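Local coordinates for protein putative glycoside hydrolase (Parabacteroides distasonis ATCC 8503, PDB 3GYC) that is a putative glycoside hydrolase of the TIM-barrel clan, related to cellulases, and probably cleaves glycosidic bonds in carbohydrates, at residues A[313-324]-A[352-362]. Numbering follows the deposited sequence.
Sequences KDWPLLKWDWVK and QFAGMWRDVEW. With EDO (1,2-ethanediol), chain C.
The indole of Trp320 lies against the backbone of helix 354-357, where the missing side chain of Gly355 lets the ring come close. Gly355 CA sits over the five-membered ring, 3.6 Å from its centroid, and Met356 CB covers the six-membered ring from the same face, both as CH-pi contacts. Phe353 CB reaches CH2 of the indole at 3.9 Å, completing the tightly packed part. Beside it, the carboxylate of Asp314 receives the first turn of the helix: Ala354 N bonds to the syn lone pair of OD2 at 2.7 Å, and Gly355 N to OD1 at 3.0 Å. Trp320 NE1 adds a weak bond to OD1.

Toward Asp359 the contact becomes polar, hydrated and partly open to solvent. Lys324, its chain bent at chi3 (58°), sets CE over the five-membered ring of Trp362 (CH-pi), with NZ above the same face as a cation-pi partner. NZ also makes a salt bridge to the anti lone pair of Asp359 OD2, 2.8 Å away. A water links NZ to Gly355 O.

Asp314 thus takes two helix-start amides, whereas Asp359 takes one, from Trp362, and the Lys324 ammonium; both settings would probably stabilise a negative charge.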
ATOM      1  N   LYS A 313      -5.322 -11.467  11.456  1.00 11.53           N
ATOM      2  CA  LYS A 313      -6.762 -11.238  11.420  1.00 12.47           C
ATOM      3  C   LYS A 313      -7.346 -11.454  12.799  1.00 13.46           C
ATOM      4  O   LYS A 313      -6.707 -12.026  13.657  1.00 12.71           O
ATOM      5  CB  LYS A 313      -7.457 -12.200  10.430  1.00 13.72           C
ATOM      6  CG  LYS A 313      -7.267 -13.674  10.701  1.00 14.72           C
ATOM      7  CD  LYS A 313      -7.710 -14.517   9.492  1.00 14.25           C
ATOM      8  CE  LYS A 313      -7.549 -15.999   9.697  1.00 13.99           C
ATOM      9  NZ  LYS A 313      -8.018 -16.781   8.499  1.00 11.19           N
ATOM     10  N   ASP A 314      -8.564 -10.967  12.993  1.00 13.34           N
ATOM     11  CA  ASP A 314      -9.335 -11.267  14.189  1.00 11.58           C
ATOM     12  C   ASP A 314      -9.608 -12.775  14.178  1.00 11.65           C
ATOM     13  O   ASP A 314     -10.192 -13.293  13.231  1.00 12.19           O
ATOM     14  CB  ASP A 314     -10.656 -10.523  14.155  1.00 12.07           C
ATOM     15  CG  ASP A 314     -10.493  -9.021  14.291  1.00 13.29           C
ATOM     16  OD1 ASP A 314      -9.509  -8.550  14.927  1.00 11.90           O
ATOM     17  OD2 ASP A 314     -11.410  -8.304  13.793  1.00 14.89           O
ATOM     18  N   TRP A 315      -9.253 -13.478  15.239  1.00  9.74           N
ATOM     19  CA  TRP A 315      -9.347 -14.928  15.219  1.00 10.49           C
ATOM     20  C   TRP A 315      -9.228 -15.456  16.628  1.00  9.91           C
ATOM     21  O   TRP A 315      -8.631 -14.796  17.457  1.00 11.60           O
ATOM     22  CB  TRP A 315      -8.169 -15.443  14.405  1.00  9.34           C
ATOM     23  CG  TRP A 315      -8.326 -16.769  13.762  1.00 10.14           C
ATOM     24  CD1 TRP A 315      -7.559 -17.868  13.984  1.00 10.90           C
ATOM     25  CD2 TRP A 315      -9.242 -17.136  12.710  1.00 11.71           C
ATOM     26  NE1 TRP A 315      -7.954 -18.899  13.176  1.00  9.74           N
ATOM     27  CE2 TRP A 315      -8.983 -18.484  12.386  1.00 11.06           C
ATOM     28  CE3 TRP A 315     -10.260 -16.471  12.022  1.00  9.31           C
ATOM     29  CZ2 TRP A 315      -9.686 -19.164  11.400  1.00 11.85           C
ATOM     30  CZ3 TRP A 315     -10.965 -17.159  11.053  1.00 12.50           C
ATOM     31  CH2 TRP A 315     -10.692 -18.497  10.761  1.00 11.47           C
ATOM     32  N   PRO A 316      -9.821 -16.621  16.912  1.00 10.12           N
ATOM     33  CA  PRO A 316      -9.561 -17.182  18.211  1.00  9.39           C
ATOM     34  C   PRO A 316      -8.055 -17.433  18.434  1.00 10.82           C
ATOM     35  O   PRO A 316      -7.349 -17.971  17.575  1.00 10.34           O
ATOM     36  CB  PRO A 316     -10.304 -18.551  18.173  1.00  7.89           C
ATOM     37  CG  PRO A 316     -10.397 -18.882  16.737  1.00 10.18           C
ATOM     38  CD  PRO A 316     -10.684 -17.517  16.111  1.00  9.69           C
ATOM     39  N   LEU A 317      -7.603 -17.039  19.610  1.00 10.80           N
ATOM     40  CA  LEU A 317      -6.241 -17.256  20.060  1.00 11.71           C
ATOM     41  C   LEU A 317      -5.186 -16.398  19.336  1.00 10.57           C
ATOM     42  O   LEU A 317      -3.989 -16.579  19.571  1.00 13.00           O
ATOM     43  CB  LEU A 317      -5.898 -18.746  20.043  1.00 10.63           C
ATOM     44  CG  LEU A 317      -6.787 -19.733  20.830  1.00 10.59           C
ATOM     45  CD1 LEU A 317      -6.329 -21.152  20.523  1.00  9.62           C
ATOM     46  CD2 LEU A 317      -6.750 -19.508  22.343  1.00 10.24           C
ATOM     47  N   LEU A 318      -5.597 -15.455  18.495  1.00 11.54           N
ATOM     48  CA  LEU A 318      -4.627 -14.496  17.963  1.00 12.20           C
ATOM     49  C   LEU A 318      -4.723 -13.181  18.773  1.00 13.91           C
ATOM     50  O   LEU A 318      -5.719 -12.446  18.721  1.00 15.73           O
ATOM     51  CB  LEU A 318      -4.739 -14.240  16.445  1.00 12.39           C
ATOM     52  CG  LEU A 318      -4.337 -15.391  15.488  1.00 11.28           C
ATOM     53  CD1 LEU A 318      -4.408 -14.949  13.990  1.00 10.04           C
ATOM     54  CD2 LEU A 318      -2.943 -15.937  15.796  1.00  8.78           C
ATOM     55  N   LYS A 319      -3.662 -12.870  19.486  1.00 12.31           N
ATOM     56  CA  LYS A 319      -3.592 -11.618  20.271  1.00 12.13           C
ATOM     57  C   LYS A 319      -2.952 -10.523  19.433  1.00 11.39           C
ATOM     58  O   LYS A 319      -2.030 -10.772  18.657  1.00 11.28           O
ATOM     59  CB  LYS A 319      -2.797 -11.815  21.579  1.00 13.93           C
ATOM     60  CG  LYS A 319      -3.415 -12.804  22.571  1.00 13.68           C
ATOM     61  CD  LYS A 319      -2.433 -13.174  23.688  1.00 15.35           C
ATOM     62  N   TRP A 320      -3.457  -9.308  19.590  1.00 11.59           N
ATOM     63  CA  TRP A 320      -2.951  -8.171  18.841  1.00 12.52           C
ATOM     64  C   TRP A 320      -1.909  -7.389  19.579  1.00 12.58           C
ATOM     65  O   TRP A 320      -1.229  -6.575  18.961  1.00 13.20           O
ATOM     66  CB  TRP A 320      -4.091  -7.206  18.491  1.00 12.96           C
ATOM     67  CG  TRP A 320      -5.015  -7.720  17.434  1.00 12.88           C
ATOM     68  CD1 TRP A 320      -6.126  -8.473  17.626  1.00 14.23           C
ATOM     69  CD2 TRP A 320      -4.906  -7.522  16.019  1.00 10.79           C
ATOM     70  NE1 TRP A 320      -6.733  -8.729  16.425  1.00 13.71           N
ATOM     71  CE2 TRP A 320      -5.985  -8.186  15.421  1.00 12.05           C
ATOM     72  CE3 TRP A 320      -3.990  -6.865  15.205  1.00 11.61           C
ATOM     73  CZ2 TRP A 320      -6.200  -8.178  14.035  1.00 10.35           C
ATOM     74  CZ3 TRP A 320      -4.211  -6.838  13.812  1.00 11.47           C
ATOM     75  CH2 TRP A 320      -5.283  -7.526  13.251  1.00  9.96           C
ATOM     76  N   ASP A 321      -1.771  -7.595  20.887  1.00 13.20           N
ATOM     77  CA  ASP A 321      -0.850  -6.755  21.646  1.00 15.02           C
ATOM     78  C   ASP A 321       0.596  -6.692  21.170  1.00 13.84           C
ATOM     79  O   ASP A 321       1.136  -5.594  20.967  1.00 13.74           O
ATOM     80  CB  ASP A 321      -0.951  -6.974  23.171  1.00 16.39           C
ATOM     81  CG  ASP A 321      -0.581  -8.388  23.643  1.00 18.56           C
ATOM     82  OD1 ASP A 321      -0.193  -9.296  22.863  1.00 19.29           O
ATOM     83  OD2 ASP A 321      -0.693  -8.567  24.871  1.00 19.78           O
ATOM     84  N   TRP A 322       1.214  -7.845  20.948  1.00 11.85           N
ATOM     85  CA  TRP A 322       2.603  -7.873  20.508  1.00 12.59           C
ATOM     86  C   TRP A 322       2.793  -7.369  19.075  1.00 13.03           C
ATOM     87  O   TRP A 322       3.871  -6.829  18.722  1.00 11.28           O
ATOM     88  CB  TRP A 322       3.217  -9.261  20.707  1.00 13.47           C
ATOM     89  CG  TRP A 322       2.582 -10.332  19.905  1.00 13.57           C
ATOM     90  CD1 TRP A 322       1.432 -11.035  20.207  1.00 14.72           C
ATOM     91  CD2 TRP A 322       3.071 -10.874  18.677  1.00 14.94           C
ATOM     92  NE1 TRP A 322       1.173 -11.954  19.215  1.00 13.60           N
ATOM     93  CE2 TRP A 322       2.160 -11.882  18.269  1.00 14.66           C
ATOM     94  CE3 TRP A 322       4.185 -10.603  17.868  1.00 15.58           C
ATOM     95  CZ2 TRP A 322       2.340 -12.607  17.104  1.00 14.63           C
ATOM     96  CZ3 TRP A 322       4.344 -11.310  16.708  1.00 15.88           C
ATOM     97  CH2 TRP A 322       3.427 -12.298  16.331  1.00 15.59           C
ATOM     98  N   VAL A 323       1.744  -7.516  18.253  1.00 12.14           N
ATOM     99  CA  VAL A 323       1.763  -7.023  16.899  1.00 12.82           C
ATOM    100  C   VAL A 323       1.701  -5.480  16.924  1.00 12.87           C
ATOM    101  O   VAL A 323       2.463  -4.803  16.194  1.00 13.31           O
ATOM    102  CB  VAL A 323       0.572  -7.607  16.074  1.00 13.11           C
ATOM    103  CG1 VAL A 323       0.543  -6.998  14.726  1.00 12.40           C
ATOM    104  CG2 VAL A 323       0.722  -9.162  16.004  1.00 10.82           C
ATOM    105  N   LYS A 324       0.862  -4.926  17.807  1.00 12.82           N
ATOM    106  CA  LYS A 324       0.759  -3.465  17.976  1.00 12.76           C
ATOM    107  C   LYS A 324       2.095  -2.893  18.482  1.00 14.19           C
ATOM    108  O   LYS A 324       2.498  -1.796  18.115  1.00 13.23           O
ATOM    109  CB  LYS A 324      -0.416  -3.091  18.894  1.00 13.68           C
ATOM    110  CG  LYS A 324      -1.804  -3.286  18.290  1.00 15.17           C
ATOM    111  CD  LYS A 324      -2.982  -3.198  19.270  1.00 15.36           C
ATOM    112  CE  LYS A 324      -3.035  -1.865  20.005  1.00 16.62           C
ATOM    113  NZ  LYS A 324      -4.147  -1.772  21.012  1.00 16.33           N
ATOM    114  N   GLN A 352     -12.474  -3.867   9.540  1.00 11.93           N
ATOM    115  CA  GLN A 352     -12.613  -5.314   9.639  1.00 12.83           C
ATOM    116  C   GLN A 352     -11.574  -5.999  10.552  1.00 12.88           C
ATOM    117  O   GLN A 352     -11.627  -7.201  10.730  1.00 14.23           O
ATOM    118  CB  GLN A 352     -12.595  -5.985   8.250  1.00 11.60           C
ATOM    119  CG  GLN A 352     -11.220  -6.144   7.528  1.00 11.42           C
ATOM    120  CD  GLN A 352     -10.699  -4.941   6.779  1.00 12.64           C
ATOM    121  OE1 GLN A 352     -10.755  -3.768   7.243  1.00 12.95           O
ATOM    122  NE2 GLN A 352     -10.169  -5.217   5.580  1.00 11.87           N
ATOM    123  N   PHE A 353     -10.600  -5.250  11.072  1.00 11.52           N
ATOM    124  CA  PHE A 353      -9.589  -5.785  11.995  1.00 11.61           C
ATOM    125  C   PHE A 353      -9.929  -5.133  13.325  1.00 12.30           C
ATOM    126  O   PHE A 353      -9.294  -4.170  13.743  1.00 12.40           O
ATOM    127  CB  PHE A 353      -8.169  -5.469  11.511  1.00 10.54           C
ATOM    128  CG  PHE A 353      -7.859  -6.034  10.172  1.00 10.04           C
ATOM    129  CD1 PHE A 353      -7.629  -7.403  10.028  1.00 12.09           C
ATOM    130  CD2 PHE A 353      -7.808  -5.210   9.029  1.00 10.15           C
ATOM    131  CE1 PHE A 353      -7.343  -7.945   8.791  1.00 11.04           C
ATOM    132  CE2 PHE A 353      -7.535  -5.743   7.782  1.00 10.24           C
ATOM    133  CZ  PHE A 353      -7.303  -7.116   7.663  1.00 10.49           C
ATOM    134  N   ALA A 354     -10.996  -5.645  13.956  1.00 11.70           N
ATOM    135  CA  ALA A 354     -11.522  -5.077  15.181  1.00 12.03           C
ATOM    136  C   ALA A 354     -10.442  -4.928  16.254  1.00 13.29           C
ATOM    137  O   ALA A 354     -10.385  -3.903  16.972  1.00 13.44           O
ATOM    138  CB  ALA A 354     -12.713  -5.924  15.706  1.00 12.38           C
ATOM    139  N   GLY A 355      -9.551  -5.917  16.308  1.00 12.09           N
ATOM    140  CA  GLY A 355      -8.478  -5.953  17.289  1.00 12.12           C
ATOM    141  C   GLY A 355      -7.460  -4.833  17.156  1.00 12.37           C
ATOM    142  O   GLY A 355      -6.813  -4.455  18.144  1.00  9.25           O
HETATM  143  N   MSE A 356      -7.261  -4.379  15.919  1.00 12.05           N
HETATM  144  CA  MSE A 356      -6.389  -3.269  15.615  1.00 11.12           C
HETATM  145  C   MSE A 356      -7.129  -1.914  15.594  1.00 13.49           C
HETATM  146  O   MSE A 356      -6.595  -0.890  16.054  1.00 11.62           O
HETATM  147  CB  MSE A 356      -5.684  -3.499  14.297  1.00 10.09           C
HETATM  148  CG  MSE A 356      -4.758  -2.345  13.914  1.00 12.14           C
HETATM  149 SE   MSE A 356      -3.296  -2.036  15.076  0.75  8.36          SE
HETATM  150  CE  MSE A 356      -2.229  -3.587  14.477  1.00  9.34           C
ATOM    151  N   TRP A 357      -8.347  -1.905  15.066  1.00 13.43           N
ATOM    152  CA  TRP A 357      -9.088  -0.665  14.928  1.00 14.81           C
ATOM    153  C   TRP A 357      -9.613  -0.081  16.222  1.00 15.00           C
ATOM    154  O   TRP A 357      -9.801   1.124  16.321  1.00 13.88           O
ATOM    155  CB  TRP A 357     -10.279  -0.938  14.015  1.00 13.53           C
ATOM    156  CG  TRP A 357     -11.057   0.225  13.414  1.00 13.93           C
ATOM    157  CD1 TRP A 357     -12.393   0.484  13.578  1.00 14.48           C
ATOM    158  CD2 TRP A 357     -10.590   1.192  12.462  1.00 12.95           C
ATOM    159  NE1 TRP A 357     -12.769   1.569  12.797  1.00 14.07           N
ATOM    160  CE2 TRP A 357     -11.685   2.016  12.114  1.00 12.50           C
ATOM    161  CE3 TRP A 357      -9.353   1.476  11.918  1.00 13.20           C
ATOM    162  CZ2 TRP A 357     -11.568   3.081  11.232  1.00 13.12           C
ATOM    163  CZ3 TRP A 357      -9.231   2.529  11.053  1.00 12.80           C
ATOM    164  CH2 TRP A 357     -10.345   3.328  10.709  1.00 12.64           C
ATOM    165  N   ARG A 358      -9.858  -0.929  17.216  1.00 16.92           N
ATOM    166  CA  ARG A 358     -10.579  -0.486  18.386  1.00 20.14           C
ATOM    167  C   ARG A 358      -9.922   0.488  19.368  1.00 20.53           C
ATOM    168  O   ARG A 358     -10.626   1.362  19.887  1.00 22.99           O
ATOM    169  CB  ARG A 358     -11.116  -1.677  19.171  1.00 22.47           C
ATOM    170  CG  ARG A 358     -10.054  -2.550  19.808  1.00 24.94           C
ATOM    171  CD  ARG A 358     -10.684  -3.779  20.563  1.00 26.31           C
ATOM    172  NE  ARG A 358     -11.950  -4.273  19.960  1.00 28.20           N
ATOM    173  CZ  ARG A 358     -12.628  -5.349  20.391  1.00 27.78           C
ATOM    174  NH1 ARG A 358     -12.144  -6.100  21.361  1.00 26.97           N
ATOM    175  NH2 ARG A 358     -13.780  -5.678  19.814  1.00 28.29           N
ATOM    176  N   ASP A 359      -8.622   0.373  19.619  1.00 19.45           N
ATOM    177  CA  ASP A 359      -7.935   1.217  20.663  1.00 20.31           C
ATOM    178  C   ASP A 359      -7.672   2.634  20.080  1.00 19.04           C
ATOM    179  O   ASP A 359      -6.605   2.884  19.543  1.00 19.60           O
ATOM    180  CB  ASP A 359      -6.649   0.461  21.085  1.00 19.21           C
ATOM    181  CG  ASP A 359      -5.831   1.147  22.156  1.00 20.76           C
ATOM    182  OD1 ASP A 359      -6.133   2.294  22.575  1.00 21.12           O
ATOM    183  OD2 ASP A 359      -4.829   0.499  22.575  1.00 18.74           O
ATOM    184  N   VAL A 360      -8.662   3.526  20.176  1.00 16.42           N
ATOM    185  CA  VAL A 360      -8.598   4.852  19.561  1.00 13.63           C
ATOM    186  C   VAL A 360      -7.397   5.683  20.037  1.00 14.31           C
ATOM    187  O   VAL A 360      -6.758   6.325  19.218  1.00 12.41           O
ATOM    188  CB  VAL A 360      -9.913   5.649  19.735  1.00 14.29           C
ATOM    189  CG1 VAL A 360      -9.740   7.048  19.240  1.00 14.37           C
ATOM    190  CG2 VAL A 360     -11.082   4.988  18.994  1.00 13.01           C
ATOM    191  N   GLU A 361      -7.058   5.618  21.331  1.00 12.93           N
ATOM    192  CA  GLU A 361      -5.929   6.379  21.882  1.00 15.20           C
ATOM    193  C   GLU A 361      -4.581   5.915  21.361  1.00 13.39           C
ATOM    194  O   GLU A 361      -3.708   6.740  21.154  1.00 12.20           O
ATOM    195  CB  GLU A 361      -5.949   6.417  23.429  1.00 17.26           C
ATOM    196  CG  GLU A 361      -7.182   7.084  24.026  1.00 19.59           C
ATOM    197  CD  GLU A 361      -7.491   8.446  23.406  1.00 22.74           C
ATOM    198  OE1 GLU A 361      -6.591   9.329  23.374  1.00 23.31           O
ATOM    199  OE2 GLU A 361      -8.650   8.622  22.921  1.00 26.90           O
ATOM    200  N   TRP A 362      -4.412   4.610  21.127  1.00 12.80           N
ATOM    201  CA  TRP A 362      -3.187   4.069  20.527  1.00 11.72           C
ATOM    202  C   TRP A 362      -2.961   4.676  19.145  1.00 11.03           C
ATOM    203  O   TRP A 362      -1.830   5.073  18.783  1.00  9.49           O
ATOM    204  CB  TRP A 362      -3.300   2.577  20.370  1.00 12.10           C
ATOM    205  CG  TRP A 362      -2.098   1.867  19.851  1.00 12.40           C
ATOM    206  CD1 TRP A 362      -1.091   1.300  20.594  1.00 12.73           C
ATOM    207  CD2 TRP A 362      -1.816   1.535  18.482  1.00 12.21           C
ATOM    208  NE1 TRP A 362      -0.205   0.651  19.776  1.00 12.65           N
ATOM    209  CE2 TRP A 362      -0.633   0.772  18.472  1.00 12.12           C
ATOM    210  CE3 TRP A 362      -2.447   1.798  17.285  1.00 11.58           C
ATOM    211  CZ2 TRP A 362      -0.056   0.308  17.300  1.00 11.66           C
ATOM    212  CZ3 TRP A 362      -1.861   1.343  16.107  1.00 11.37           C
ATOM    213  CH2 TRP A 362      -0.684   0.600  16.128  1.00 11.24           C
TER
HETATM  214  C1  EDO C   1     -13.483  -9.182  12.735  1.00 35.97           C
HETATM  215  O1  EDO C   1     -14.074 -10.096  13.729  1.00 32.88           O
HETATM  216  C2  EDO C   1     -14.246  -9.029  11.422  1.00 37.93           C
HETATM  217  O2  EDO C   1     -13.606  -9.665  10.294  1.00 38.90           O
HETATM  218  O   HOH W   1     -10.070  -9.539  10.928  1.00 11.87           O
HETATM  219  O   HOH W   2      -6.427  -2.086  19.033  1.00 23.97           O